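Glycoside hydrolase family 81 (Clostridium thermocellum, PDB 6FOP) probably hydrolyses beta-1,3-glucans such as laminarin as a family 81 glycoside hydrolase of the cellulosome. Local coordinates at residues Trp478-Ala483 / Asp487-Ala492. Residues are numbered along the deposited sequence; the frame is centred on the assembly and turned at random.
Sequences WASGHA and DGNNQA. Unlike the reference sequence in segment 487-492: Ala492 (reference Glu).
The side-chain amide of Asn489 pairs with the backbone of Ser480, using both its oxygen and its nitrogen. Asn489 OD1 accepts from Ser480 N at 3.0 Å, in the carbonyl plane and on a lone pair. Asn489 ND2 donates to Ser480 O at 2.9 Å, with the donor tilted 18° from the plane of that carbonyl. Asn489 OD1 also takes Asn490 N at 2.8 Å, so two backbone donors grip one oxygen. ND2 has a second acceptor in Ser39 O. A chi1 of -146°, away from the usual staggered values, swings the amide to Ser480 while CB stays over a face of the Trp478 ring. That CH-pi contact measures 3.9 Å from Asn489 CB to the centroid of the six-membered ring. Ring and amide planes lie 29° apart. Trp478 NE1, on the five-membered ring, donates to Asp471 OD2. Beside the amide, Ala479 N donates to Asn490 O at 2.9 Å. Ser480 OG stands anti to the backbone N and accepts from Ala483 N at 2.9 Å, an ST motif that closes the 480-483 turn. The contact joins the loop after strand 476-477 to the edge strand 490-491, which the engineered Ala492 follows. All its touching residues are buried. The Asn489 amide thus satisfies the N-H and C=O of Ser480 and the N-H of Asn490 away from water, and ties the loop to the strand.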
ATOM      1  N   TRP A 478      -0.083   3.785  -1.212  1.00 12.43           N
ATOM      2  CA  TRP A 478       0.402   4.980  -1.862  1.00 11.93           C
ATOM      3  C   TRP A 478      -0.022   6.220  -1.075  1.00 12.13           C
ATOM      4  O   TRP A 478      -1.179   6.342  -0.624  1.00 13.18           O
ATOM      5  CB  TRP A 478      -0.156   5.105  -3.263  1.00 12.38           C
ATOM      6  CG  TRP A 478       0.328   4.112  -4.279  1.00 12.43           C
ATOM      7  CD1 TRP A 478      -0.457   3.243  -4.977  1.00 12.45           C
ATOM      8  CD2 TRP A 478       1.649   3.949  -4.803  1.00 12.07           C
ATOM      9  NE1 TRP A 478       0.283   2.524  -5.877  1.00 12.66           N
ATOM     10  CE2 TRP A 478       1.579   2.938  -5.798  1.00 12.62           C
ATOM     11  CE3 TRP A 478       2.897   4.502  -4.504  1.00 12.71           C
ATOM     12  CZ2 TRP A 478       2.672   2.558  -6.543  1.00 12.81           C
ATOM     13  CZ3 TRP A 478       3.990   4.122  -5.253  1.00 13.62           C
ATOM     14  CH2 TRP A 478       3.869   3.128  -6.248  1.00 13.66           C
ATOM     15  N   ALA A 479       0.928   7.135  -0.931  1.00 12.55           N
ATOM     16  CA  ALA A 479       0.727   8.340  -0.136  1.00 13.22           C
ATOM     17  C   ALA A 479       0.079   9.494  -0.868  1.00 13.61           C
ATOM     18  O   ALA A 479      -0.729  10.215  -0.280  1.00 13.51           O
ATOM     19  CB  ALA A 479       2.039   8.786   0.468  1.00 13.97           C
ATOM     20  N   SER A 480       0.430   9.698  -2.150  1.00 13.34           N
ATOM     21  CA  SER A 480      -0.039  10.902  -2.864  1.00 13.38           C
ATOM     22  C   SER A 480      -1.462  10.702  -3.352  1.00 12.91           C
ATOM     23  O   SER A 480      -1.748   9.711  -4.003  1.00 13.79           O
ATOM     24  CB  SER A 480       0.866  11.191  -4.057  1.00 13.79           C
ATOM     25  OG  SER A 480       0.431  12.326  -4.774  1.00 14.39           O
ATOM     26  N   GLY A 481      -2.343  11.668  -3.089  1.00 12.79           N
ATOM     27  CA  GLY A 481      -3.689  11.592  -3.648  1.00 13.15           C
ATOM     28  C   GLY A 481      -3.735  11.622  -5.169  1.00 13.75           C
ATOM     29  O   GLY A 481      -4.593  10.973  -5.773  1.00 15.21           O
ATOM     30  N   HIS A 482      -2.794  12.371  -5.757  1.00 14.26           N
ATOM     31  CA  HIS A 482      -2.835  12.745  -7.163  1.00 14.55           C
ATOM     32  C   HIS A 482      -1.733  12.159  -8.037  1.00 15.26           C
ATOM     33  O   HIS A 482      -1.899  12.148  -9.269  1.00 16.02           O
ATOM     34  CB  HIS A 482      -2.843  14.280  -7.276  1.00 16.09           C
ATOM     35  CG  HIS A 482      -1.765  14.951  -6.504  1.00 14.92           C
ATOM     36  ND1 HIS A 482      -0.452  14.953  -6.895  1.00 17.00           N
ATOM     37  CD2 HIS A 482      -1.792  15.559  -5.302  1.00 17.99           C
ATOM     38  CE1 HIS A 482       0.278  15.594  -6.004  1.00 17.98           C
ATOM     39  NE2 HIS A 482      -0.514  15.957  -5.018  1.00 18.36           N
ATOM     40  N   ALA A 483      -0.610  11.715  -7.462  1.00 15.06           N
ATOM     41  CA  ALA A 483       0.505  11.154  -8.260  1.00 15.88           C
ATOM     42  C   ALA A 483       1.028  12.147  -9.302  1.00 15.69           C
ATOM     43  O   ALA A 483       1.510  11.776 -10.378  1.00 16.58           O
ATOM     44  CB  ALA A 483       0.125   9.831  -8.890  1.00 16.73           C
ATOM     45  N   ASP A 487       7.881  10.896 -11.455  1.00 15.54           N
ATOM     46  CA  ASP A 487       8.105   9.523 -11.002  1.00 15.23           C
ATOM     47  C   ASP A 487       6.886   8.803 -10.462  1.00 14.87           C
ATOM     48  O   ASP A 487       7.008   7.695  -9.904  1.00 15.21           O
ATOM     49  CB  ASP A 487       9.241   9.516  -9.982  1.00 16.88           C
ATOM     50  CG  ASP A 487      10.573   9.839 -10.622  1.00 21.05           C
ATOM     51  OD1 ASP A 487      10.793   9.459 -11.800  1.00 25.94           O
ATOM     52  OD2 ASP A 487      11.383  10.493  -9.987  1.00 25.07           O
ATOM     53  N   GLY A 488       5.722   9.403 -10.665  1.00 14.99           N
ATOM     54  CA  GLY A 488       4.469   8.769 -10.298  1.00 13.95           C
ATOM     55  C   GLY A 488       4.090   8.941  -8.842  1.00 14.50           C
ATOM     56  O   GLY A 488       4.341   9.999  -8.252  1.00 15.62           O
ATOM     57  N   ASN A 489       3.388   7.950  -8.311  1.00 13.01           N
ATOM     58  CA  ASN A 489       3.020   7.971  -6.889  1.00 12.82           C
ATOM     59  C   ASN A 489       4.231   7.546  -6.068  1.00 13.15           C
ATOM     60  O   ASN A 489       5.237   7.102  -6.616  1.00 13.50           O
ATOM     61  CB  ASN A 489       1.754   7.146  -6.650  1.00 12.98           C
ATOM     62  CG  ASN A 489       0.883   7.735  -5.547  1.00 13.23           C
ATOM     63  OD1 ASN A 489       1.388   8.082  -4.468  1.00 13.38           O
ATOM     64  ND2 ASN A 489      -0.404   7.845  -5.775  1.00 13.14           N
ATOM     65  N   ASN A 490       4.119   7.701  -4.739  1.00 13.60           N
ATOM     66  CA  ASN A 490       5.194   7.366  -3.832  1.00 13.36           C
ATOM     67  C   ASN A 490       4.622   6.859  -2.526  1.00 13.39           C
ATOM     68  O   ASN A 490       3.508   7.179  -2.165  1.00 12.92           O
ATOM     69  CB  ASN A 490       6.117   8.557  -3.544  1.00 14.35           C
ATOM     70  CG  ASN A 490       5.463   9.576  -2.662  1.00 14.95           C
ATOM     71  OD1 ASN A 490       5.504   9.443  -1.409  1.00 16.53           O
ATOM     72  ND2 ASN A 490       4.866  10.604  -3.254  1.00 15.69           N
ATOM     73  N   GLN A 491       5.445   6.096  -1.813  1.00 12.63           N
ATOM     74  CA  GLN A 491       5.224   5.883  -0.385  1.00 12.29           C
ATOM     75  C   GLN A 491       6.609   5.851   0.288  1.00 12.56           C
ATOM     76  O   GLN A 491       7.495   5.109  -0.152  1.00 12.97           O
ATOM     77  CB  GLN A 491       4.412   4.623  -0.037  1.00 13.01           C
ATOM     78  CG  GLN A 491       4.264   4.433   1.480  1.00 12.55           C
ATOM     79  CD  GLN A 491       3.233   3.404   1.838  1.00 12.49           C
ATOM     80  OE1 GLN A 491       2.069   3.757   2.111  1.00 13.55           O
ATOM     81  NE2 GLN A 491       3.621   2.127   1.824  1.00 12.61           N
ATOM     82  N   ALA A 492       6.747   6.632   1.363  1.00 12.20           N
ATOM     83  CA  ALA A 492       7.962   6.603   2.210  1.00 12.41           C
ATOM     84  C   ALA A 492       7.718   5.607   3.363  1.00 12.01           C
ATOM     85  O   ALA A 492       8.200   4.480   3.313  1.00 12.82           O
ATOM     86  CB  ALA A 492       8.331   8.007   2.651  1.00 13.73           C
TER